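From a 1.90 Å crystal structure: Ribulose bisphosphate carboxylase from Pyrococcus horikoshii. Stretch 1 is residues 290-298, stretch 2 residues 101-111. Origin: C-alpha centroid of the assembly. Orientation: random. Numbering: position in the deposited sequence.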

# COMPACT_ATOMS: atom_id res chain seq x y z
N ARG A 290 43.85 -24.79 -17.19
CA ARG A 290 44.45 -25.23 -15.93
C ARG A 290 43.78 -24.61 -14.68
O ARG A 290 44.03 -25.04 -13.56
CB ARG A 290 45.90 -24.80 -15.90
CG ARG A 290 46.78 -25.24 -17.08
CD ARG A 290 48.21 -25.45 -16.64
NE ARG A 290 49.20 -24.90 -17.53
CZ ARG A 290 50.49 -24.79 -17.19
NH1 ARG A 290 50.92 -25.17 -15.98
NH2 ARG A 290 51.36 -24.30 -18.07
N HIS A 291 42.98 -23.55 -14.90
CA HIS A 291 42.57 -22.66 -13.81
C HIS A 291 41.30 -21.89 -14.07
O HIS A 291 41.18 -21.21 -15.12
CB HIS A 291 43.64 -21.62 -13.50
CG HIS A 291 43.47 -20.96 -12.16
ND1 HIS A 291 42.97 -19.68 -12.01
CD2 HIS A 291 43.75 -21.40 -10.91
CE1 HIS A 291 42.95 -19.37 -10.72
NE2 HIS A 291 43.44 -20.39 -10.04
N GLY A 292 40.38 -21.94 -13.11
CA GLY A 292 39.11 -21.25 -13.21
C GLY A 292 37.90 -22.14 -13.08
O GLY A 292 37.88 -23.08 -12.31
N ILE A 293 36.85 -21.79 -13.78
CA ILE A 293 35.63 -22.56 -13.74
C ILE A 293 35.28 -22.88 -15.19
O ILE A 293 35.37 -22.00 -16.05
CB ILE A 293 34.52 -21.73 -13.10
CG1 ILE A 293 34.92 -21.20 -11.72
CG2 ILE A 293 33.21 -22.54 -12.99
CD1 ILE A 293 33.87 -20.23 -11.18
N THR A 294 34.91 -24.12 -15.48
CA THR A 294 34.62 -24.49 -16.86
C THR A 294 33.29 -23.93 -17.29
O THR A 294 32.43 -23.66 -16.46
CB THR A 294 34.57 -26.00 -17.03
OG1 THR A 294 33.51 -26.53 -16.22
CG2 THR A 294 35.87 -26.67 -16.56
N MET A 295 33.11 -23.79 -18.61
CA MET A 295 31.85 -23.36 -19.19
C MET A 295 30.75 -24.37 -18.85
O MET A 295 29.61 -23.98 -18.70
CB MET A 295 31.93 -23.14 -20.72
CG MET A 295 30.62 -22.58 -21.34
SD MET A 295 30.21 -20.94 -20.66
CE MET A 295 28.49 -21.05 -20.44
N LEU A 296 31.11 -25.65 -18.72
CA LEU A 296 30.15 -26.69 -18.38
C LEU A 296 29.51 -26.44 -16.99
O LEU A 296 28.29 -26.58 -16.82
CB LEU A 296 30.82 -28.06 -18.40
CG LEU A 296 29.98 -29.23 -17.83
CD1 LEU A 296 28.71 -29.35 -18.66
CD2 LEU A 296 30.78 -30.53 -17.88
N ALA A 297 30.33 -26.04 -16.02
CA ALA A 297 29.86 -25.81 -14.65
C ALA A 297 28.98 -24.56 -14.58
O ALA A 297 27.93 -24.55 -13.96
CB ALA A 297 31.03 -25.69 -13.70
N LEU A 298 29.43 -23.52 -15.26
CA LEU A 298 28.68 -22.29 -15.39
C LEU A 298 27.36 -22.59 -16.00
O LEU A 298 26.34 -22.16 -15.50
CB LEU A 298 29.42 -21.33 -16.28
CG LEU A 298 29.28 -19.85 -16.12
CD1 LEU A 298 30.41 -19.15 -16.91
CD2 LEU A 298 27.95 -19.38 -16.64
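Stretch 2, residues 101-111: LFSAVAGNVFG

Stretch 2 enters as the last part of a helix, residues 101–105, which began earlier in the chain. V105 N still bonds to L101 O at 2.8 Å, but A106 leaves helical phi/psi. The chain then passes through G107 into a 3-10 segment, 108–111, in which G111 N donates to N108 O at 3.2 Å. Stretch 1 runs the other way in register: a short strand, 292–293, is followed by T294 and the first turn of a helix that starts at M295. As stretch 1 advances from G292 to I293, its nearest neighbour in stretch 2 steps back from F110 to A106, with CA–CA distances of 7.4 Å from G292 to F110 and 7.8 Å from I293 to A106. At such spacings side chains meet one another and the opposing backbone; no backbone-to-backbone hydrogen bond joins the stretches.

Two glycines serve the backbone. G292 has phi/psi of 123/-147, where a CB would be jammed against the carbonyl oxygen of H291. At G107, with phi/psi of -114/-113, a CB would lie 2.2 Å from S103 O, so the exit from the helix leaves no room for one. T294 caps the new helix: its OG1 accepts from A297 N at 3.2 Å, an N-cap bond.

F110 is the centre of the contact, covered over 89 Å², more than any other residue. Its CB points toward stretch 1, and the m rotamer carries the ring against H291, G292 and I293. G292 O lies 3.1 Å from F110 CE2. I293, whose CB also points toward the other stretch, lays CG1 3.6 Å from F110 CZ, while its extended CD1 reaches A106 CB at 4.2 Å; the CG1–CD1 arm is long enough to meet both the ring and the alanine methyl.

H291 combines aromatic and polar contact. Its CB points sideways, but the imidazole comes nearer, and the edge of F110 turns toward its face, with centroids 5.7 Å apart and planes at 71°. The same imidazole donates a weak hydrogen bond from H291 NE2 to F110 O, 3.5 Å long, a role that a purely hydrocarbon ring could not fill.

Farther along stretch 1, A297 meets F102, whose CB points toward stretch 1 and whose ring edge, at CZ, is 4.4 Å from A297 O.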

# COMPACT_ATOMS: atom_id res chain seq x y z
N LEU A 101 26.39 -21.90 -2.49
CA LEU A 101 27.11 -23.07 -3.03
C LEU A 101 28.44 -22.63 -3.65
O LEU A 101 29.55 -23.12 -3.27
CB LEU A 101 26.24 -23.80 -4.07
CG LEU A 101 26.98 -24.96 -4.81
CD1 LEU A 101 27.50 -25.95 -3.80
CD2 LEU A 101 26.07 -25.63 -5.81
N PHE A 102 28.38 -21.66 -4.56
CA PHE A 102 29.56 -21.17 -5.25
C PHE A 102 30.51 -20.42 -4.34
O PHE A 102 31.71 -20.47 -4.54
CB PHE A 102 29.17 -20.31 -6.46
CG PHE A 102 29.01 -21.11 -7.72
CD1 PHE A 102 28.47 -22.40 -7.69
CD2 PHE A 102 29.48 -20.62 -8.93
CE1 PHE A 102 28.36 -23.15 -8.87
CE2 PHE A 102 29.34 -21.36 -10.09
CZ PHE A 102 28.78 -22.63 -10.05
N SER A 103 30.00 -19.76 -3.31
CA SER A 103 30.93 -19.20 -2.33
C SER A 103 31.78 -20.29 -1.64
O SER A 103 32.98 -20.07 -1.26
CB SER A 103 30.13 -18.43 -1.29
OG SER A 103 31.03 -17.63 -0.56
N ALA A 104 31.19 -21.46 -1.44
CA ALA A 104 31.90 -22.57 -0.82
C ALA A 104 32.82 -23.30 -1.78
O ALA A 104 34.01 -23.46 -1.50
CB ALA A 104 30.93 -23.54 -0.20
N VAL A 105 32.29 -23.72 -2.93
CA VAL A 105 33.05 -24.61 -3.82
C VAL A 105 33.91 -23.92 -4.89
O VAL A 105 34.70 -24.55 -5.61
CB VAL A 105 32.14 -25.70 -4.44
CG1 VAL A 105 31.38 -26.37 -3.36
CG2 VAL A 105 31.15 -25.17 -5.46
N ALA A 106 33.72 -22.61 -5.03
CA ALA A 106 34.30 -21.83 -6.11
C ALA A 106 34.75 -20.48 -5.56
O ALA A 106 34.76 -19.52 -6.30
CB ALA A 106 33.28 -21.66 -7.26
N GLY A 107 35.21 -20.45 -4.30
CA GLY A 107 35.51 -19.23 -3.59
C GLY A 107 36.99 -19.06 -3.29
O GLY A 107 37.81 -18.93 -4.21
N ASN A 108 37.34 -19.11 -2.01
CA ASN A 108 38.72 -18.92 -1.57
C ASN A 108 39.66 -19.96 -2.10
O ASN A 108 40.88 -19.77 -2.01
CB ASN A 108 38.80 -18.94 -0.04
CG ASN A 108 38.43 -17.61 0.58
OD1 ASN A 108 37.97 -16.70 -0.13
ND2 ASN A 108 38.63 -17.48 1.90
N VAL A 109 39.13 -21.07 -2.60
CA VAL A 109 40.01 -22.18 -3.00
C VAL A 109 40.97 -21.79 -4.15
O VAL A 109 42.08 -22.32 -4.25
CB VAL A 109 39.23 -23.47 -3.37
CG1 VAL A 109 38.68 -24.16 -2.14
CG2 VAL A 109 38.14 -23.20 -4.37
N PHE A 110 40.51 -20.89 -5.00
CA PHE A 110 41.25 -20.50 -6.19
C PHE A 110 42.46 -19.65 -5.87
O PHE A 110 43.38 -19.55 -6.69
CB PHE A 110 40.35 -19.70 -7.11
CG PHE A 110 39.33 -20.51 -7.82
CD1 PHE A 110 37.98 -20.28 -7.63
CD2 PHE A 110 39.71 -21.47 -8.73
CE1 PHE A 110 37.04 -21.03 -8.33
CE2 PHE A 110 38.76 -22.22 -9.45
CZ PHE A 110 37.44 -21.99 -9.26
N GLY A 111 42.46 -19.06 -4.68
CA GLY A 111 43.57 -18.24 -4.26
C GLY A 111 44.59 -18.92 -3.36
O GLY A 111 45.50 -18.27 -2.94